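Intermedilysin (Streptococcus intermedius, PDB 5IMW) probably lyses host cells by binding cholesterol-containing membranes, changing shape and inserting as an oligomeric pore. Local coordinates at residues Y17-L30 with F337-D351. Sequence-based numbering, arbitrary orientation.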
ATOM      1  N   TYR A  17       9.798   4.875  28.601  1.00 92.25           N
ATOM      2  CA  TYR A  17       9.479   3.880  27.587  1.00 90.38           C
ATOM      3  C   TYR A  17       9.836   4.448  26.222  1.00 96.76           C
ATOM      4  O   TYR A  17      10.094   5.646  26.075  1.00 87.68           O
ATOM      5  CB  TYR A  17       8.003   3.476  27.665  1.00 97.09           C
ATOM      6  CG  TYR A  17       7.023   4.612  27.449  1.00100.52           C
ATOM      7  CD1 TYR A  17       6.838   5.593  28.417  1.00 94.29           C
ATOM      8  CD2 TYR A  17       6.279   4.698  26.280  1.00 98.27           C
ATOM      9  CE1 TYR A  17       5.945   6.631  28.224  1.00 97.89           C
ATOM     10  CE2 TYR A  17       5.382   5.734  26.079  1.00100.37           C
ATOM     11  CZ  TYR A  17       5.220   6.696  27.053  1.00 95.92           C
ATOM     12  OH  TYR A  17       4.328   7.722  26.847  1.00 92.78           O
ATOM     13  N   ASP A  18       9.857   3.565  25.225  1.00 96.56           N
ATOM     14  CA  ASP A  18      10.238   3.909  23.856  1.00101.35           C
ATOM     15  C   ASP A  18       8.982   3.835  22.992  1.00101.39           C
ATOM     16  O   ASP A  18       8.544   2.748  22.608  1.00100.56           O
ATOM     17  CB  ASP A  18      11.330   2.971  23.348  1.00100.32           C
ATOM     18  CG  ASP A  18      11.968   3.454  22.059  1.00110.70           C
ATOM     19  OD1 ASP A  18      11.890   4.668  21.769  1.00110.70           O
ATOM     20  OD2 ASP A  18      12.558   2.619  21.340  1.00114.70           O
ATOM     21  N   LYS A  19       8.411   5.003  22.687  1.00104.93           N
ATOM     22  CA  LYS A  19       7.165   5.067  21.929  1.00102.35           C
ATOM     23  C   LYS A  19       7.252   4.248  20.644  1.00102.95           C
ATOM     24  O   LYS A  19       6.526   3.265  20.465  1.00102.06           O
ATOM     25  CB  LYS A  19       6.833   6.528  21.612  1.00109.76           C
ATOM     26  CG  LYS A  19       6.711   7.421  22.839  1.00 89.16           C
ATOM     27  CD  LYS A  19       7.548   8.683  22.696  1.00 92.17           C
ATOM     28  CE  LYS A  19       7.056   9.564  21.559  1.00 87.82           C
ATOM     29  NZ  LYS A  19       7.873  10.799  21.432  1.00113.07           N
ATOM     30  N   LEU A  20       8.144   4.644  19.736  1.00104.08           N
ATOM     31  CA  LEU A  20       8.270   3.973  18.447  1.00110.04           C
ATOM     32  C   LEU A  20       8.921   2.604  18.601  1.00101.82           C
ATOM     33  O   LEU A  20       9.954   2.326  17.981  1.00105.83           O
ATOM     34  CB  LEU A  20       9.071   4.843  17.471  1.00 97.67           C
ATOM     35  CG  LEU A  20      10.387   5.435  17.984  1.00109.84           C
ATOM     36  CD1 LEU A  20      11.579   4.906  17.198  1.00100.46           C
ATOM     37  CD2 LEU A  20      10.337   6.957  17.930  1.00110.72           C
ATOM     38  N   ASN A  21       8.319   1.738  19.415  1.00105.42           N
ATOM     39  CA  ASN A  21       8.843   0.393  19.620  1.00105.01           C
ATOM     40  C   ASN A  21       7.844  -0.482  20.369  1.00107.94           C
ATOM     41  O   ASN A  21       7.824  -1.704  20.178  1.00 90.93           O
ATOM     42  CB  ASN A  21      10.176   0.444  20.372  1.00113.99           C
ATOM     43  CG  ASN A  21      11.366   0.179  19.465  1.00110.07           C
ATOM     44  OD1 ASN A  21      11.899  -0.930  19.432  1.00105.32           O
ATOM     45  ND2 ASN A  21      11.780   1.196  18.717  1.00116.77           N
ATOM     46  N   ILE A  22       7.014   0.125  21.224  1.00105.81           N
ATOM     47  CA  ILE A  22       5.971  -0.630  21.911  1.00 95.27           C
ATOM     48  C   ILE A  22       4.857  -0.991  20.943  1.00 93.25           C
ATOM     49  O   ILE A  22       4.243  -2.059  21.049  1.00 89.67           O
ATOM     50  CB  ILE A  22       5.415   0.164  23.103  1.00 98.53           C
ATOM     51  CG1 ILE A  22       6.536   0.620  24.028  1.00105.54           C
ATOM     52  CG2 ILE A  22       4.414  -0.687  23.877  1.00114.89           C
ATOM     53  CD1 ILE A  22       6.077   1.615  25.053  1.00106.40           C
ATOM     54  N   LEU A  23       4.565  -0.103  20.000  1.00 88.63           N
ATOM     55  CA  LEU A  23       3.494  -0.318  19.034  1.00 85.48           C
ATOM     56  C   LEU A  23       4.014  -1.023  17.787  1.00 85.61           C
ATOM     57  O   LEU A  23       3.713  -0.644  16.657  1.00 87.44           O
ATOM     58  CB  LEU A  23       2.850   1.016  18.685  1.00 87.41           C
ATOM     59  CG  LEU A  23       2.237   1.739  19.884  1.00 83.81           C
ATOM     60  CD1 LEU A  23       1.992   3.199  19.561  1.00 87.22           C
ATOM     61  CD2 LEU A  23       0.947   1.056  20.317  1.00 76.71           C
ATOM     62  N   THR A  24       4.810  -2.067  18.002  1.00 84.29           N
ATOM     63  CA  THR A  24       5.445  -2.818  16.929  1.00 83.17           C
ATOM     64  C   THR A  24       4.987  -4.267  17.020  1.00 77.43           C
ATOM     65  O   THR A  24       5.138  -4.903  18.069  1.00 75.04           O
ATOM     66  CB  THR A  24       6.969  -2.724  17.021  1.00 85.10           C
ATOM     67  OG1 THR A  24       7.338  -1.467  17.601  1.00 89.78           O
ATOM     68  CG2 THR A  24       7.593  -2.826  15.640  1.00 81.21           C
ATOM     69  N   HIS A  25       4.418  -4.778  15.930  1.00 76.20           N
ATOM     70  CA  HIS A  25       3.963  -6.160  15.845  1.00 74.04           C
ATOM     71  C   HIS A  25       4.779  -6.868  14.773  1.00 81.53           C
ATOM     72  O   HIS A  25       4.721  -6.493  13.597  1.00 85.53           O
ATOM     73  CB  HIS A  25       2.468  -6.235  15.522  1.00 72.83           C
ATOM     74  CG  HIS A  25       1.983  -7.622  15.234  1.00 82.87           C
ATOM     75  ND1 HIS A  25       1.763  -8.554  16.225  1.00 93.61           N
ATOM     76  CD2 HIS A  25       1.686  -8.237  14.066  1.00 88.76           C
ATOM     77  CE1 HIS A  25       1.346  -9.683  15.680  1.00 96.06           C
ATOM     78  NE2 HIS A  25       1.292  -9.518  14.371  1.00 96.22           N
ATOM     79  N   GLN A  26       5.538  -7.886  15.177  1.00 81.02           N
ATOM     80  CA  GLN A  26       6.409  -8.626  14.270  1.00 82.75           C
ATOM     81  C   GLN A  26       5.736  -9.946  13.906  1.00 84.67           C
ATOM     82  O   GLN A  26       5.571 -10.822  14.761  1.00 73.38           O
ATOM     83  CB  GLN A  26       7.775  -8.877  14.905  1.00 85.28           C
ATOM     84  CG  GLN A  26       8.858  -9.276  13.905  1.00 86.51           C
ATOM     85  CD  GLN A  26       9.510  -8.078  13.238  1.00 94.29           C
ATOM     86  OE1 GLN A  26       9.608  -7.000  13.828  1.00 91.91           O
ATOM     87  NE2 GLN A  26       9.960  -8.260  12.001  1.00 85.96           N
ATOM     88  N   GLY A  27       5.358 -10.086  12.637  1.00 87.93           N
ATOM     89  CA  GLY A  27       4.812 -11.328  12.132  1.00 80.27           C
ATOM     90  C   GLY A  27       5.903 -12.355  11.907  1.00 78.45           C
ATOM     91  O   GLY A  27       6.995 -12.280  12.477  1.00 81.75           O
ATOM     92  N   GLU A  28       5.600 -13.328  11.049  1.00 95.02           N
ATOM     93  CA  GLU A  28       6.560 -14.384  10.754  1.00 79.84           C
ATOM     94  C   GLU A  28       7.819 -13.803  10.124  1.00 79.62           C
ATOM     95  O   GLU A  28       7.761 -12.859   9.330  1.00 85.27           O
ATOM     96  CB  GLU A  28       5.945 -15.424   9.813  1.00 74.55           C
ATOM     97  CG  GLU A  28       5.008 -16.416  10.486  1.00 89.04           C
ATOM     98  CD  GLU A  28       5.728 -17.359  11.435  1.00103.13           C
ATOM     99  OE1 GLU A  28       6.962 -17.234  11.587  1.00 94.98           O
ATOM    100  OE2 GLU A  28       5.058 -18.229  12.033  1.00119.53           O
ATOM    101  N   LYS A  29       8.962 -14.374  10.490  1.00 92.35           N
ATOM    102  CA  LYS A  29      10.242 -14.077   9.863  1.00 82.07           C
ATOM    103  C   LYS A  29      10.733 -15.343   9.176  1.00 78.33           C
ATOM    104  O   LYS A  29      10.943 -16.367   9.835  1.00 92.92           O
ATOM    105  CB  LYS A  29      11.263 -13.585  10.888  1.00 89.08           C
ATOM    106  CG  LYS A  29      11.008 -12.171  11.385  1.00 89.98           C
ATOM    107  CD  LYS A  29      12.221 -11.250  11.235  1.00 87.50           C
ATOM    108  CE  LYS A  29      12.881 -10.952  12.573  1.00103.85           C
ATOM    109  NZ  LYS A  29      13.799  -9.786  12.479  1.00109.50           N
ATOM    110  N   LEU A  30      10.905 -15.275   7.861  1.00 86.04           N
ATOM    111  CA  LEU A  30      11.292 -16.429   7.062  1.00 93.85           C
ATOM    112  C   LEU A  30      12.727 -16.280   6.576  1.00 74.91           C
ATOM    113  O   LEU A  30      13.241 -15.167   6.437  1.00 71.39           O
ATOM    114  CB  LEU A  30      10.359 -16.599   5.858  1.00 86.68           C
ATOM    115  CG  LEU A  30       8.865 -16.362   6.094  1.00 77.45           C
ATOM    116  CD1 LEU A  30       8.077 -16.729   4.845  1.00 75.46           C
ATOM    117  CD2 LEU A  30       8.351 -17.142   7.292  1.00 77.46           C
ATOM    118  N   PHE A 337      -0.438   9.524  23.329  1.00 79.18           N
ATOM    119  CA  PHE A 337       0.094   9.167  24.636  1.00 78.02           C
ATOM    120  C   PHE A 337      -0.345  10.190  25.677  1.00 71.90           C
ATOM    121  O   PHE A 337      -0.254  11.400  25.450  1.00 76.06           O
ATOM    122  CB  PHE A 337       1.620   9.073  24.582  1.00 85.91           C
ATOM    123  CG  PHE A 337       2.129   7.877  23.826  1.00 68.43           C
ATOM    124  CD1 PHE A 337       1.981   6.600  24.341  1.00 74.58           C
ATOM    125  CD2 PHE A 337       2.759   8.028  22.603  1.00 81.57           C
ATOM    126  CE1 PHE A 337       2.447   5.499  23.651  1.00 84.11           C
ATOM    127  CE2 PHE A 337       3.227   6.928  21.907  1.00 84.32           C
ATOM    128  CZ  PHE A 337       3.071   5.663  22.434  1.00 82.41           C
ATOM    129  N   VAL A 338      -0.829   9.695  26.819  1.00 67.56           N
ATOM    130  CA  VAL A 338      -1.252  10.577  27.902  1.00 67.56           C
ATOM    131  C   VAL A 338      -0.063  11.337  28.471  1.00 67.56           C
ATOM    132  O   VAL A 338      -0.205  12.480  28.922  1.00 86.83           O
ATOM    133  CB  VAL A 338      -1.968   9.766  28.996  1.00 67.56           C
ATOM    134  CG1 VAL A 338      -2.483  10.685  30.092  1.00 72.48           C
ATOM    135  CG2 VAL A 338      -3.112   8.954  28.407  1.00 70.02           C
ATOM    136  N   LYS A 339       1.118  10.722  28.464  1.00 84.16           N
ATOM    137  CA  LYS A 339       2.298  11.338  29.060  1.00 84.99           C
ATOM    138  C   LYS A 339       2.614  12.680  28.406  1.00 94.06           C
ATOM    139  O   LYS A 339       2.644  13.719  29.074  1.00 92.76           O
ATOM    140  CB  LYS A 339       3.485  10.377  28.942  1.00 98.83           C
ATOM    141  CG  LYS A 339       4.839  10.963  29.321  1.00101.55           C
ATOM    142  CD  LYS A 339       5.940   9.936  29.111  1.00101.70           C
ATOM    143  CE  LYS A 339       7.324  10.536  29.291  1.00 92.88           C
ATOM    144  NZ  LYS A 339       8.387   9.594  28.837  1.00107.04           N
ATOM    145  N   ASP A 340       2.855  12.674  27.094  1.00 98.71           N
ATOM    146  CA  ASP A 340       3.336  13.857  26.389  1.00 94.68           C
ATOM    147  C   ASP A 340       2.384  14.335  25.295  1.00 99.46           C
ATOM    148  O   ASP A 340       2.715  15.284  24.576  1.00 97.90           O
ATOM    149  CB  ASP A 340       4.721  13.583  25.794  1.00 91.94           C
ATOM    150  CG  ASP A 340       4.793  12.257  25.064  1.00 98.43           C
ATOM    151  OD1 ASP A 340       3.790  11.867  24.431  1.00 95.78           O
ATOM    152  OD2 ASP A 340       5.858  11.604  25.124  1.00110.59           O
ATOM    153  N   ASN A 341       1.211  13.718  25.156  1.00 87.36           N
ATOM    154  CA  ASN A 341       0.230  14.132  24.152  1.00 87.36           C
ATOM    155  C   ASN A 341       0.831  14.095  22.746  1.00 96.09           C
ATOM    156  O   ASN A 341       0.682  15.030  21.955  1.00 89.26           O
ATOM    157  CB  ASN A 341      -0.324  15.523  24.470  1.00 86.43           C
ATOM    158  CG  ASN A 341      -1.259  15.523  25.665  1.00 85.31           C
ATOM    159  OD1 ASN A 341      -2.413  15.110  25.561  1.00 78.18           O
ATOM    160  ND2 ASN A 341      -0.769  16.001  26.803  1.00 97.77           N
ATOM    161  N   SER A 342       1.515  12.998  22.436  1.00 92.36           N
ATOM    162  CA  SER A 342       2.096  12.778  21.121  1.00 87.93           C
ATOM    163  C   SER A 342       1.263  11.757  20.356  1.00 81.66           C
ATOM    164  O   SER A 342       0.530  10.957  20.943  1.00 78.49           O
ATOM    165  CB  SER A 342       3.547  12.296  21.233  1.00 90.58           C
ATOM    166  OG  SER A 342       4.263  13.074  22.177  1.00 90.53           O
ATOM    167  N   ILE A 343       1.384  11.790  19.032  1.00 72.95           N
ATOM    168  CA  ILE A 343       0.586  10.913  18.182  1.00 74.92           C
ATOM    169  C   ILE A 343       1.235   9.537  18.163  1.00 73.81           C
ATOM    170  O   ILE A 343       2.437   9.406  17.898  1.00 78.86           O
ATOM    171  CB  ILE A 343       0.452  11.479  16.759  1.00 85.45           C
ATOM    172  CG1 ILE A 343       0.492  13.013  16.737  1.00 79.87           C
ATOM    173  CG2 ILE A 343      -0.854  10.998  16.129  1.00 77.73           C
ATOM    174  CD1 ILE A 343      -0.564  13.694  17.585  1.00 89.60           C
ATOM    175  N   ALA A 344       0.445   8.510  18.446  1.00 70.99           N
ATOM    176  CA  ALA A 344       0.953   7.151  18.550  1.00 67.56           C
ATOM    177  C   ALA A 344       0.944   6.484  17.183  1.00 73.10           C
ATOM    178  O   ALA A 344      -0.088   6.455  16.506  1.00 82.16           O
ATOM    179  CB  ALA A 344       0.117   6.338  19.535  1.00 89.89           C
ATOM    180  N   THR A 345       2.093   5.947  16.788  1.00 79.43           N
ATOM    181  CA  THR A 345       2.235   5.228  15.532  1.00 80.52           C
ATOM    182  C   THR A 345       2.245   3.731  15.800  1.00 79.91           C
ATOM    183  O   THR A 345       2.878   3.267  16.752  1.00 87.21           O
ATOM    184  CB  THR A 345       3.524   5.630  14.816  1.00 81.07           C
ATOM    185  OG1 THR A 345       3.634   7.058  14.783  1.00 85.31           O
ATOM    186  CG2 THR A 345       3.534   5.100  13.392  1.00 80.20           C
ATOM    187  N   ILE A 346       1.537   2.979  14.962  1.00 81.44           N
ATOM    188  CA  ILE A 346       1.526   1.521  15.020  1.00 81.04           C
ATOM    189  C   ILE A 346       2.278   0.988  13.812  1.00 86.53           C
ATOM    190  O   ILE A 346       1.943   1.315  12.666  1.00 86.34           O
ATOM    191  CB  ILE A 346       0.091   0.971  15.076  1.00 80.80           C
ATOM    192  CG1 ILE A 346      -0.449   1.121  16.499  1.00 68.62           C
ATOM    193  CG2 ILE A 346       0.048  -0.490  14.623  1.00 75.25           C
ATOM    194  CD1 ILE A 346      -1.869   0.644  16.695  1.00 84.22           C
ATOM    195  N   GLN A 347       3.278   0.147  14.069  1.00 85.62           N
ATOM    196  CA  GLN A 347       4.180  -0.354  13.041  1.00 79.00           C
ATOM    197  C   GLN A 347       4.046  -1.869  12.972  1.00 78.04           C
ATOM    198  O   GLN A 347       4.281  -2.561  13.969  1.00 67.64           O
ATOM    199  CB  GLN A 347       5.623   0.055  13.348  1.00 74.44           C
ATOM    200  CG  GLN A 347       6.508   0.192  12.122  1.00 91.19           C
ATOM    201  CD  GLN A 347       7.794   0.940  12.418  1.00 98.19           C
ATOM    202  OE1 GLN A 347       8.083   1.266  13.569  1.00104.01           O
ATOM    203  NE2 GLN A 347       8.572   1.220  11.377  1.00 99.15           N
ATOM    204  N   ASN A 348       3.666  -2.379  11.805  1.00 82.03           N
ATOM    205  CA  ASN A 348       3.491  -3.810  11.588  1.00 80.22           C
ATOM    206  C   ASN A 348       4.549  -4.299  10.611  1.00 82.04           C
ATOM    207  O   ASN A 348       4.681  -3.755   9.509  1.00 84.68           O
ATOM    208  CB  ASN A 348       2.091  -4.121  11.049  1.00 82.25           C
ATOM    209  CG  ASN A 348       0.985  -3.635  11.970  1.00 86.20           C
ATOM    210  OD1 ASN A 348       1.221  -2.835  12.876  1.00 96.67           O
ATOM    211  ND2 ASN A 348      -0.233  -4.115  11.739  1.00 83.31           N
ATOM    212  N   ASN A 349       5.302  -5.320  11.018  1.00 88.57           N
ATOM    213  CA  ASN A 349       6.367  -5.884  10.203  1.00 76.43           C
ATOM    214  C   ASN A 349       6.151  -7.383  10.056  1.00 75.85           C
ATOM    215  O   ASN A 349       5.626  -8.041  10.958  1.00 83.65           O
ATOM    216  CB  ASN A 349       7.745  -5.605  10.823  1.00 74.34           C
ATOM    217  CG  ASN A 349       7.947  -4.136  11.159  1.00 78.98           C
ATOM    218  OD1 ASN A 349       7.310  -3.261  10.572  1.00 89.51           O
ATOM    219  ND2 ASN A 349       8.836  -3.860  12.105  1.00 78.82           N
ATOM    220  N   THR A 350       6.558  -7.921   8.909  1.00 83.68           N
ATOM    221  CA  THR A 350       6.401  -9.346   8.642  1.00 88.92           C
ATOM    222  C   THR A 350       7.160  -9.688   7.368  1.00 83.60           C
ATOM    223  O   THR A 350       7.564  -8.807   6.605  1.00 87.34           O
ATOM    224  CB  THR A 350       4.925  -9.738   8.513  1.00 74.27           C
ATOM    225  OG1 THR A 350       4.816 -11.137   8.221  1.00 94.59           O
ATOM    226  CG2 THR A 350       4.255  -8.950   7.407  1.00 83.01           C
ATOM    227  N   ASP A 351       7.355 -10.986   7.156  1.00 77.63           N
ATOM    228  CA  ASP A 351       7.871 -11.519   5.906  1.00 89.40           C
ATOM    229  C   ASP A 351       6.770 -12.299   5.200  1.00 91.05           C
ATOM    230  O   ASP A 351       5.756 -12.666   5.801  1.00 80.42           O
ATOM    231  CB  ASP A 351       9.089 -12.420   6.145  1.00 82.83           C
ATOM    232  CG  ASP A 351      10.286 -11.652   6.672  1.00 86.29           C
ATOM    233  OD1 ASP A 351      10.339 -10.421   6.472  1.00 87.96           O
ATOM    234  OD2 ASP A 351      11.180 -12.279   7.279  1.00 87.48           O
TER
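Leu23 and Gln347 open a parallel ladder of backbone hydrogen bonds that lays strand 24-26 alongside strand 346-361. Gln347 N gives to Leu23 O at 2.7 Å, and His25 N donates to Gln347 O. Asn349 N then binds His25 O at 2.9 Å, and Gly27 N closes on Asn349 O at 2.7 Å. Past the strand, Asp351 N meets Glu28 O, while Asp351 OD2 receives Leu30 N on its anti lone pair at 3.1 Å; the short carboxylate can reach back to a main-chain N-H where the regular ladder has ended. Gly27, without a side chain, passes close by Thr350. On the sheet face of Thr24 and Gln26, the Gln26 chain, bent at chi2 (84°), brings its amide against Asn349 CB. His25, a zinc ligand in another structure of this protein, points to the opposite face, its side chain about 6 Å from that of its fellow ligand Glu86.

Before the strand the contact is mainly packing. Leu23 reaches Ala344 CB and Phe337 CZ with CD1. Phe337 offers one ring face to the edge of Tyr17, a T-shaped pair with planes at 61°. Long lysine chains suit this place because their methylenes pack on rings: Lys19 CG lies 3.6 Å from Phe337 CE2, and Lys339 CD touches Tyr17.

Strand 24-26 thus edges a mixed three-stranded sheet, with 346-361 central and antiparallel to 44-59. Directional main-chain bonds set its register; packing round Phe337 adds non-directional contact.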